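Local coordinates for protein heat-inducible transcription repressor HrcA (Thermotoga maritima, PDB 1STZ) that probably represses class I heat-shock operons, those of the grpE-dnaK-dnaJ and groELS chaperones, by binding DNA as a transcriptional regulator, at residues 287-292 / 303-308; 257-262 / 279-284; 148-153 / 189-194; 115-120 / 137-142. All blocks are in the same frame, centred on the assembly; numbering follows the deposited sequence.

Interaction 1: 287-292 / 303-308; sequences FAVFSG and SVYLFT
V289 and F307 project from neighbouring strands on the same side of the sheet, lying alongside each other, and V289 turns CG1 onto the flat of the aromatic ring. CG1 sits 3.5 Å from the F307 ring centroid, 21° off the normal, a CH-pi contact displaced toward the CE2 rim, where V289 CG1 and F307 CE2 are 3.3 Å apart. V289 adopts chi1 -149°, away from the staggered positions, with CG1 over the ring. The same methyl lies at the edge of the Y305 ring, whose OH is hydrogen-bonded to L263 O. On the reverse side F290 and L306 also run alongside each other, with F290 CB 4.1 Å from L306 CB. The two strands form the antiparallel beta hairpin 287-296/299-309 within a five-stranded antiparallel sheet, with 299-309 as its middle strand; A288-T308, F290-L306 and G292-V304 are its hydrogen-bonded pairs here. F290 N to L306 O is 2.9 Å, and the return bond from L306 N to F290 O is straighter, at 169°. Water 1 donates to T308 OG1 over 2.8 Å and weakly to A288 O, and lies in plane at the edge of the F290 ring. Helices 314-334 and 116-131 pack on the side of A288, F290, V304 and L306, while L253 of helix 247-256 meets F307 on the other.

Interaction 2: 257-262 / 279-284; sequences VKDQKF and IGRKKL
R281 lays its guanidinium flat against the ring of F262, the two planes only 13° apart and their centres separated by 4.3 Å, a cation-pi stack. F262 CD1 lies over the centre of the guanidinium, and R281 CD continues the cover over the same ring as a CH-pi contact. The ring is also bounded by aliphatic groups: I279 CG2 comes in plane to its edge, 3.6 Å from F262 CZ, and L284 CD1 meets F262 CE2 at 3.7 Å, tip to tip. At the guanidinium edge, D259 OD1 receives R281 NH1 over 3.2 Å in a salt bridge, with a weak second bond from R281 NH2. The donor NH1 approaches from above the carboxylate plane, yet OD1 lies almost in the guanidinium plane. The same NH1 also forms a salt bridge with E256, the last residue of helix 247-256. The other oxygen, D259 OD2, takes the backbone N of F262 at 3.1 Å, so D259 is the N-cap of helix 260-266. R281 reaches across with its chain extended from CG to NE, and F262 has CG anti to its backbone N (chi1 172°). Further out, I279 packs on F287 of the hairpin. With two carboxylates facing one guanidinium, R281 is expected to stay protonated, and D259 to remain ionised while also serving the positive end of the helix.

Interaction 3: 148-153 / 189-194; sequences LRVMLI and RQLNFL
Two hydrogen bonds join the side-chain amide of N192 to the backbone of V150, so one helix asparagine grips both backbone polar groups of an edge-strand residue. V150 N donates to N192 OD1 over 2.9 Å, from above the plane of the amide carbonyl. In return N192 ND2 donates a hydrogen bond to V150 O at 2.8 Å, arriving in the carbonyl plane on a lone pair, although the bond is bent to 144°. These two bonds hold the amide in one orientation, and ND2 also donates to E188 O one turn earlier in the helix. The apolar contacts are carried by L191. V150 CG1, anti to its backbone N, meets L191 CB at 3.9 Å, the side chains crossing at about a right angle. L152 comes across at a similar angle, and its CD1 presses to 3.4 Å from L191 CD1, tighter than usual van der Waals contact. R149 points away from the helix, and its NH1 bonds to V155 O of the second subunit. Helix 184-195 is packed on strand 149-154, within this chain an edge strand of a three-stranded antiparallel sheet, in the region that meets the second subunit; segments 149-153 and 189-194 run at 162°. E188 OE2 accepts from L152 N, F162 of strand 159-166 packs on V150 and L152, and helix 215-224 meets L191 and L152 through I220 and F216.

Interaction 4: 115-120 / 137-142; sequences DPEKVL and IERPNT
Helix 116-131 opens with D115 as its N-cap and packs its first turn on the end of strand 134-138, the strand that follows it in the chain; the contact joins the start of the helix to the exit from the strand. D115 OD1 accepts from E117 N over 3.0 Å, met from above the carboxylate plane. E117 then turns its carboxylate toward R139: CG is anti to the backbone N, and the chain bends at chi2. The arginine, extended from CG to NE, presents one edge of its guanidinium side-on. R139 NH2 binds E117 OE1 at 2.8 Å and R139 NE binds E117 OE2 at 2.9 Å. Both bonds use syn lone pairs and are nearly straight, 169° and 165°, with the two planes 24° apart. The remaining amino group, NH1, donates to E229 O, so the guanidinium is held on a second side too. Next to the salt bridge lies an apolar patch centred on L120. L120 CD2 touches I137 CG2 at 4.0 Å, crossing obliquely, while L120 CD1 reaches P140 CD at the same distance, tip to tip. I137 CD1 also rests 3.6 Å from L120 O. Y294 of strand 287-296 packs on L120, I137 and P140, and F332 of helix 314-334 meets L120. The paired, in-plane bonds fix the rotation of both charged groups, and such a bidentate bridge would favour an ionised glutamate beside a protonated arginine, with the nearby helix start probably adding to the stability of the negative charge.

Interactions 1, 2 and 4 form one continuous region. Strand 299-309 of interaction 1 neighbours strand 134-138 of interaction 4 in the same sheet, and S303 O lies 2.8 Å from E138 N, a probable hydrogen bond. Interaction 2 sits on the V289 and F307 side of that sheet: I279 CD1 packs 3.6 Å from V289 CG2, and V257 CG2 lies 3.7 Å from F307 CE1. Interactions 2 and 4 also touch, at Q260 and E138, although their centres are 23 Å apart. Interaction 3 stands apart, on a separate three-stranded sheet that meets the second subunit; its nearest atoms are about 11 Å from interaction 4 and about 21 Å from interaction 1.

Interaction 1: 287-292 / 303-308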
# COMPACT_ATOMS: atom_id res chain seq x y z
N PHE A 287 3.87 29.14 6.34
CA PHE A 287 4.12 27.92 5.54
C PHE A 287 5.60 27.65 5.29
O PHE A 287 6.43 28.54 5.44
CB PHE A 287 3.44 28.07 4.17
CG PHE A 287 1.94 28.12 4.25
CD1 PHE A 287 1.27 29.34 4.29
CD2 PHE A 287 1.21 26.96 4.27
CE1 PHE A 287 -0.11 29.40 4.37
CE2 PHE A 287 -0.20 27.01 4.36
CZ PHE A 287 -0.85 28.21 4.39
N ALA A 288 5.89 26.40 4.95
CA ALA A 288 7.08 25.99 4.24
C ALA A 288 6.63 25.35 2.91
O ALA A 288 5.57 24.70 2.84
CB ALA A 288 7.85 25.00 5.06
N VAL A 289 7.42 25.55 1.85
CA VAL A 289 7.19 24.88 0.57
C VAL A 289 8.40 24.12 0.10
O VAL A 289 9.46 24.70 -0.02
CB VAL A 289 6.98 25.86 -0.61
CG1 VAL A 289 6.03 25.24 -1.65
CG2 VAL A 289 6.60 27.20 -0.17
N PHE A 290 8.24 22.85 -0.19
CA PHE A 290 9.22 22.09 -0.96
C PHE A 290 8.87 22.20 -2.43
O PHE A 290 7.72 22.10 -2.81
CB PHE A 290 9.24 20.62 -0.56
CG PHE A 290 10.00 20.34 0.70
CD1 PHE A 290 9.40 20.47 1.91
CD2 PHE A 290 11.33 19.98 0.65
CE1 PHE A 290 10.11 20.22 3.09
CE2 PHE A 290 12.03 19.73 1.83
CZ PHE A 290 11.41 19.84 3.04
N SER A 291 9.86 22.43 -3.25
CA SER A 291 9.64 22.48 -4.66
C SER A 291 10.76 21.78 -5.41
O SER A 291 11.88 21.61 -4.90
CB SER A 291 9.48 23.93 -5.12
OG SER A 291 10.69 24.66 -4.96
N GLY A 292 10.44 21.36 -6.62
CA GLY A 292 11.37 20.66 -7.49
C GLY A 292 10.67 20.35 -8.82
O GLY A 292 9.48 20.59 -8.97
N SER A 303 6.81 21.38 -12.58
CA SER A 303 7.18 21.55 -11.19
C SER A 303 6.17 20.91 -10.22
O SER A 303 4.98 20.77 -10.53
CB SER A 303 7.32 23.04 -10.89
OG SER A 303 8.36 23.58 -11.71
N VAL A 304 6.68 20.51 -9.06
CA VAL A 304 5.90 19.98 -7.95
C VAL A 304 6.11 20.85 -6.72
O VAL A 304 7.23 21.25 -6.43
CB VAL A 304 6.34 18.55 -7.60
CG1 VAL A 304 5.49 17.96 -6.49
CG2 VAL A 304 6.29 17.66 -8.84
N TYR A 305 5.03 21.13 -6.00
CA TYR A 305 5.05 21.95 -4.80
C TYR A 305 4.34 21.23 -3.66
O TYR A 305 3.25 20.71 -3.85
CB TYR A 305 4.34 23.28 -5.04
CG TYR A 305 4.91 24.06 -6.18
CD1 TYR A 305 4.50 23.84 -7.48
CD2 TYR A 305 5.87 25.04 -5.96
CE1 TYR A 305 5.02 24.57 -8.54
CE2 TYR A 305 6.41 25.76 -7.01
CZ TYR A 305 5.98 25.53 -8.29
OH TYR A 305 6.48 26.27 -9.34
N LEU A 306 4.99 21.19 -2.50
CA LEU A 306 4.40 20.72 -1.24
C LEU A 306 4.35 21.88 -0.23
O LEU A 306 5.39 22.39 0.20
CB LEU A 306 5.29 19.63 -0.66
CG LEU A 306 4.79 18.60 0.35
CD1 LEU A 306 5.80 18.40 1.45
CD2 LEU A 306 3.41 18.83 0.91
N PHE A 307 3.16 22.26 0.18
CA PHE A 307 2.96 23.30 1.17
C PHE A 307 2.51 22.64 2.46
O PHE A 307 1.59 21.85 2.46
CB PHE A 307 1.90 24.29 0.72
CG PHE A 307 2.27 25.08 -0.49
CD1 PHE A 307 1.90 24.66 -1.75
CD2 PHE A 307 2.96 26.28 -0.35
CE1 PHE A 307 2.23 25.42 -2.88
CE2 PHE A 307 3.29 27.02 -1.46
CZ PHE A 307 2.93 26.58 -2.73
N THR A 308 3.17 22.98 3.56
CA THR A 308 2.73 22.58 4.89
C THR A 308 2.85 23.77 5.79
O THR A 308 3.43 24.78 5.42
CB THR A 308 3.64 21.45 5.46
OG1 THR A 308 5.01 21.90 5.50
CG2 THR A 308 3.68 20.23 4.53
O HOH W 1 6.87 21.72 3.43

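Interaction 2: 257-262 / 279-284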
# COMPACT_ATOMS: atom_id res chain seq x y z
N VAL A 257 -1.31 30.72 -4.83
CA VAL A 257 -1.02 29.56 -5.61
C VAL A 257 -1.51 29.64 -7.08
O VAL A 257 -1.02 28.90 -7.93
CB VAL A 257 -1.64 28.36 -4.83
CG1 VAL A 257 -2.48 27.47 -5.66
CG2 VAL A 257 -0.55 27.65 -4.01
N LYS A 258 -2.48 30.51 -7.36
CA LYS A 258 -2.94 30.79 -8.72
C LYS A 258 -1.97 31.67 -9.52
O LYS A 258 -2.09 31.79 -10.74
CB LYS A 258 -4.31 31.49 -8.72
CG LYS A 258 -5.46 30.71 -8.05
CD LYS A 258 -6.68 31.62 -7.85
CE LYS A 258 -7.68 31.05 -6.83
NZ LYS A 258 -8.28 29.73 -7.30
N ASP A 259 -1.06 32.36 -8.82
CA ASP A 259 -0.07 33.23 -9.44
C ASP A 259 1.10 32.38 -9.94
O ASP A 259 2.01 32.04 -9.17
CB ASP A 259 0.39 34.28 -8.42
CG ASP A 259 1.24 35.39 -9.04
OD1 ASP A 259 1.26 36.51 -8.47
OD2 ASP A 259 1.93 35.24 -10.08
N GLN A 260 1.08 32.02 -11.23
CA GLN A 260 2.11 31.13 -11.78
C GLN A 260 3.52 31.72 -11.77
O GLN A 260 4.47 31.01 -11.49
CB GLN A 260 1.79 30.63 -13.19
CG GLN A 260 2.50 29.30 -13.45
CD GLN A 260 2.53 28.88 -14.89
OE1 GLN A 260 2.61 29.72 -15.81
NE2 GLN A 260 2.48 27.57 -15.12
N LYS A 261 3.63 33.00 -12.06
CA LYS A 261 4.89 33.73 -11.97
C LYS A 261 5.49 33.62 -10.57
O LYS A 261 6.68 33.37 -10.42
CB LYS A 261 4.66 35.19 -12.34
CG LYS A 261 5.76 35.83 -13.16
CD LYS A 261 5.53 35.71 -14.67
CE LYS A 261 5.71 37.05 -15.41
NZ LYS A 261 4.68 38.08 -15.07
N PHE A 262 4.67 33.79 -9.54
CA PHE A 262 5.09 33.56 -8.17
C PHE A 262 5.50 32.11 -7.91
O PHE A 262 6.55 31.85 -7.34
CB PHE A 262 4.01 34.01 -7.19
CG PHE A 262 4.29 33.63 -5.78
CD1 PHE A 262 5.34 34.24 -5.09
CD2 PHE A 262 3.53 32.67 -5.14
CE1 PHE A 262 5.61 33.88 -3.77
CE2 PHE A 262 3.80 32.30 -3.85
CZ PHE A 262 4.84 32.91 -3.15
N ILE A 279 9.76 32.47 1.49
CA ILE A 279 8.75 32.32 0.43
C ILE A 279 8.59 33.60 -0.40
O ILE A 279 8.47 33.55 -1.61
CB ILE A 279 7.40 31.85 1.04
CG1 ILE A 279 7.57 30.45 1.62
CG2 ILE A 279 6.27 31.84 -0.02
CD1 ILE A 279 6.30 29.87 2.21
N GLY A 280 8.62 34.74 0.27
CA GLY A 280 8.62 36.03 -0.40
C GLY A 280 7.33 36.80 -0.31
O GLY A 280 7.27 37.90 -0.85
N ARG A 281 6.31 36.26 0.36
CA ARG A 281 5.05 37.00 0.55
C ARG A 281 4.60 36.82 1.98
O ARG A 281 4.45 35.67 2.44
CB ARG A 281 3.99 36.51 -0.42
CG ARG A 281 4.32 36.87 -1.87
CD ARG A 281 3.16 36.86 -2.84
NE ARG A 281 3.59 37.44 -4.11
CZ ARG A 281 3.07 37.16 -5.31
NH1 ARG A 281 2.07 36.33 -5.43
NH2 ARG A 281 3.56 37.75 -6.40
N LYS A 282 4.41 37.94 2.68
CA LYS A 282 4.04 37.92 4.10
C LYS A 282 2.78 37.09 4.39
O LYS A 282 2.68 36.46 5.42
CB LYS A 282 3.82 39.35 4.63
CG LYS A 282 5.10 40.10 4.94
CD LYS A 282 5.88 39.46 6.09
CE LYS A 282 6.83 40.43 6.79
NZ LYS A 282 8.14 40.58 6.08
N LYS A 283 1.83 37.08 3.47
CA LYS A 283 0.58 36.34 3.66
C LYS A 283 0.80 34.83 3.80
O LYS A 283 -0.05 34.13 4.34
CB LYS A 283 -0.37 36.62 2.50
CG LYS A 283 -1.01 37.99 2.59
CD LYS A 283 -2.07 38.19 1.50
CE LYS A 283 -2.94 39.43 1.74
NZ LYS A 283 -2.60 40.15 3.00
N LEU A 284 1.94 34.35 3.32
CA LEU A 284 2.30 32.95 3.37
C LEU A 284 3.40 32.62 4.40
O LEU A 284 3.97 31.53 4.38
CB LEU A 284 2.70 32.49 1.97
CG LEU A 284 1.68 32.77 0.84
CD1 LEU A 284 2.27 32.49 -0.51
CD2 LEU A 284 0.43 31.93 1.04

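Interaction 3: 148-153 / 189-194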
# COMPACT_ATOMS: atom_id res chain seq x y z
N LEU A 148 0.16 11.65 -31.18
CA LEU A 148 0.86 10.67 -32.02
C LEU A 148 -0.11 9.73 -32.73
O LEU A 148 0.22 9.15 -33.76
CB LEU A 148 1.83 9.83 -31.18
CG LEU A 148 2.84 10.62 -30.33
CD1 LEU A 148 3.62 9.70 -29.42
CD2 LEU A 148 3.79 11.41 -31.21
N ARG A 149 -1.30 9.57 -32.16
CA ARG A 149 -2.32 8.65 -32.69
C ARG A 149 -3.67 8.83 -32.00
O ARG A 149 -3.73 9.10 -30.81
CB ARG A 149 -1.86 7.21 -32.47
CG ARG A 149 -2.76 6.15 -33.04
CD ARG A 149 -2.15 4.77 -32.96
NE ARG A 149 -3.14 3.71 -33.12
CZ ARG A 149 -3.04 2.50 -32.60
NH1 ARG A 149 -1.97 2.17 -31.88
NH2 ARG A 149 -4.01 1.61 -32.80
N VAL A 150 -4.76 8.64 -32.75
CA VAL A 150 -6.11 8.70 -32.20
C VAL A 150 -6.76 7.34 -32.36
O VAL A 150 -6.86 6.83 -33.47
CB VAL A 150 -6.97 9.75 -32.92
CG1 VAL A 150 -8.38 9.79 -32.34
CG2 VAL A 150 -6.31 11.12 -32.84
N MET A 151 -7.22 6.77 -31.26
CA MET A 151 -7.85 5.46 -31.27
C MET A 151 -9.35 5.59 -31.00
O MET A 151 -9.75 6.28 -30.06
CB MET A 151 -7.22 4.56 -30.20
CG MET A 151 -5.74 4.25 -30.41
SD MET A 151 -4.70 5.07 -29.19
CE MET A 151 -4.45 6.48 -29.88
N LEU A 152 -10.15 4.97 -31.86
CA LEU A 152 -11.58 4.74 -31.63
C LEU A 152 -11.87 3.24 -31.67
O LEU A 152 -12.04 2.69 -32.75
CB LEU A 152 -12.42 5.38 -32.72
CG LEU A 152 -12.58 6.89 -32.82
CD1 LEU A 152 -13.56 7.17 -33.94
CD2 LEU A 152 -13.06 7.52 -31.54
N ILE A 153 -11.97 2.59 -30.52
CA ILE A 153 -12.13 1.13 -30.44
C ILE A 153 -13.57 0.68 -30.11
O ILE A 153 -14.01 0.84 -29.00
CB ILE A 153 -11.17 0.58 -29.37
CG1 ILE A 153 -9.72 0.88 -29.76
CG2 ILE A 153 -11.37 -0.91 -29.18
CD1 ILE A 153 -9.13 1.98 -28.98
N ARG A 189 -9.78 7.01 -39.17
CA ARG A 189 -8.87 7.50 -40.19
C ARG A 189 -8.97 9.00 -40.29
O ARG A 189 -7.96 9.69 -40.24
CB ARG A 189 -9.14 6.86 -41.54
CG ARG A 189 -8.60 5.46 -41.67
CD ARG A 189 -9.14 4.75 -42.88
NE ARG A 189 -8.77 3.34 -42.90
CZ ARG A 189 -9.52 2.38 -43.42
NH1 ARG A 189 -10.69 2.64 -44.00
NH2 ARG A 189 -9.08 1.13 -43.38
N GLN A 190 -10.20 9.50 -40.41
CA GLN A 190 -10.47 10.94 -40.47
C GLN A 190 -9.83 11.67 -39.30
O GLN A 190 -9.14 12.67 -39.49
CB GLN A 190 -11.98 11.22 -40.49
CG GLN A 190 -12.33 12.66 -40.78
CD GLN A 190 -13.82 12.91 -40.87
OE1 GLN A 190 -14.59 12.45 -40.02
NE2 GLN A 190 -14.23 13.66 -41.87
N LEU A 191 -10.07 11.17 -38.09
CA LEU A 191 -9.52 11.78 -36.89
C LEU A 191 -7.99 11.83 -36.92
O LEU A 191 -7.39 12.84 -36.55
CB LEU A 191 -10.00 11.04 -35.63
CG LEU A 191 -11.50 11.15 -35.30
CD1 LEU A 191 -11.89 10.16 -34.22
CD2 LEU A 191 -11.84 12.55 -34.88
N ASN A 192 -7.36 10.75 -37.37
CA ASN A 192 -5.90 10.68 -37.46
C ASN A 192 -5.29 11.63 -38.51
O ASN A 192 -4.23 12.21 -38.28
CB ASN A 192 -5.43 9.24 -37.68
CG ASN A 192 -5.25 8.49 -36.37
OD1 ASN A 192 -4.35 8.80 -35.60
ND2 ASN A 192 -6.13 7.53 -36.10
N PHE A 193 -5.97 11.81 -39.63
CA PHE A 193 -5.55 12.77 -40.65
C PHE A 193 -5.55 14.18 -40.09
O PHE A 193 -4.63 14.94 -40.34
CB PHE A 193 -6.49 12.75 -41.86
CG PHE A 193 -6.46 11.47 -42.64
CD1 PHE A 193 -7.49 11.16 -43.52
CD2 PHE A 193 -5.39 10.57 -42.52
CE1 PHE A 193 -7.47 10.00 -44.26
CE2 PHE A 193 -5.37 9.40 -43.26
CZ PHE A 193 -6.40 9.12 -44.13
N LEU A 194 -6.59 14.50 -39.32
CA LEU A 194 -6.80 15.85 -38.77
C LEU A 194 -5.94 16.18 -37.57
O LEU A 194 -5.57 17.34 -37.38
CB LEU A 194 -8.26 16.01 -38.35
CG LEU A 194 -9.29 15.98 -39.48
CD1 LEU A 194 -10.69 15.90 -38.91
CD2 LEU A 194 -9.13 17.21 -40.38

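Interaction 4: 115-120 / 137-142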
# COMPACT_ATOMS: atom_id res chain seq x y z
N ASP A 115 -1.39 5.82 -18.22
CA ASP A 115 -2.05 7.13 -18.29
C ASP A 115 -1.25 8.08 -17.40
O ASP A 115 -1.22 7.91 -16.19
CB ASP A 115 -3.51 7.02 -17.80
CG ASP A 115 -4.31 8.34 -17.92
OD1 ASP A 115 -3.75 9.43 -18.13
OD2 ASP A 115 -5.56 8.35 -17.79
N PRO A 116 -0.59 9.06 -17.99
CA PRO A 116 0.21 9.98 -17.18
C PRO A 116 -0.63 10.74 -16.13
O PRO A 116 -0.09 11.04 -15.08
CB PRO A 116 0.83 10.93 -18.22
CG PRO A 116 -0.02 10.82 -19.43
CD PRO A 116 -0.54 9.40 -19.42
N GLU A 117 -1.90 10.98 -16.40
CA GLU A 117 -2.77 11.70 -15.48
C GLU A 117 -2.98 10.90 -14.19
O GLU A 117 -2.91 11.45 -13.09
CB GLU A 117 -4.11 12.04 -16.15
CG GLU A 117 -5.15 12.71 -15.26
CD GLU A 117 -4.72 14.07 -14.71
OE1 GLU A 117 -5.24 14.46 -13.65
OE2 GLU A 117 -3.85 14.74 -15.32
N LYS A 118 -3.22 9.60 -14.33
CA LYS A 118 -3.38 8.72 -13.19
C LYS A 118 -2.06 8.58 -12.38
O LYS A 118 -2.08 8.45 -11.15
CB LYS A 118 -3.89 7.35 -13.66
CG LYS A 118 -4.09 6.32 -12.55
CD LYS A 118 -5.19 6.74 -11.57
CE LYS A 118 -5.48 5.62 -10.56
NZ LYS A 118 -6.89 5.65 -10.09
N VAL A 119 -0.92 8.63 -13.06
CA VAL A 119 0.36 8.55 -12.38
C VAL A 119 0.58 9.82 -11.53
O VAL A 119 1.01 9.72 -10.40
CB VAL A 119 1.56 8.35 -13.33
CG1 VAL A 119 2.85 8.46 -12.56
CG2 VAL A 119 1.49 6.99 -14.01
N LEU A 120 0.26 10.98 -12.09
CA LEU A 120 0.34 12.25 -11.34
C LEU A 120 -0.65 12.25 -10.18
O LEU A 120 -0.34 12.76 -9.10
CB LEU A 120 0.07 13.45 -12.26
CG LEU A 120 1.04 13.67 -13.42
CD1 LEU A 120 0.62 14.90 -14.24
CD2 LEU A 120 2.49 13.78 -12.95
N ILE A 137 0.90 19.65 -8.46
CA ILE A 137 1.76 19.12 -9.52
C ILE A 137 1.36 19.78 -10.84
O ILE A 137 0.23 19.64 -11.28
CB ILE A 137 1.61 17.60 -9.65
CG1 ILE A 137 1.93 16.92 -8.31
CG2 ILE A 137 2.53 17.07 -10.75
CD1 ILE A 137 1.93 15.43 -8.37
N GLU A 138 2.31 20.46 -11.46
CA GLU A 138 2.14 20.99 -12.79
C GLU A 138 2.05 19.84 -13.83
O GLU A 138 2.99 19.06 -13.96
CB GLU A 138 3.30 21.92 -13.10
CG GLU A 138 3.06 22.88 -14.24
CD GLU A 138 4.23 23.79 -14.53
OE1 GLU A 138 5.39 23.45 -14.16
OE2 GLU A 138 4.00 24.85 -15.15
N ARG A 139 0.91 19.74 -14.53
CA ARG A 139 0.72 18.80 -15.63
C ARG A 139 1.63 19.16 -16.82
O ARG A 139 2.01 20.30 -16.99
CB ARG A 139 -0.75 18.80 -16.10
CG ARG A 139 -1.75 18.38 -15.04
CD ARG A 139 -3.19 18.27 -15.53
NE ARG A 139 -4.02 17.51 -14.60
CZ ARG A 139 -4.82 18.00 -13.65
NH1 ARG A 139 -4.93 19.31 -13.42
NH2 ARG A 139 -5.51 17.16 -12.89
N PRO A 140 1.96 18.19 -17.67
CA PRO A 140 2.77 18.51 -18.84
C PRO A 140 2.09 19.59 -19.68
O PRO A 140 0.86 19.60 -19.82
CB PRO A 140 2.82 17.17 -19.60
CG PRO A 140 2.56 16.16 -18.56
CD PRO A 140 1.56 16.78 -17.64
N ASN A 141 2.87 20.53 -20.20
CA ASN A 141 2.33 21.64 -20.97
C ASN A 141 1.74 21.12 -22.28
O ASN A 141 2.39 20.39 -23.01
CB ASN A 141 3.43 22.67 -21.24
CG ASN A 141 2.90 24.04 -21.63
OD1 ASN A 141 1.89 24.17 -22.35
ND2 ASN A 141 3.58 25.09 -21.16
N THR A 142 0.47 21.45 -22.54
CA THR A 142 -0.22 21.01 -23.76
C THR A 142 0.31 21.66 -25.02
O THR A 142 0.11 21.15 -26.12
CB THR A 142 -1.73 21.27 -23.67
OG1 THR A 142 -1.99 22.65 -23.36
CG2 THR A 142 -2.35 20.49 -22.53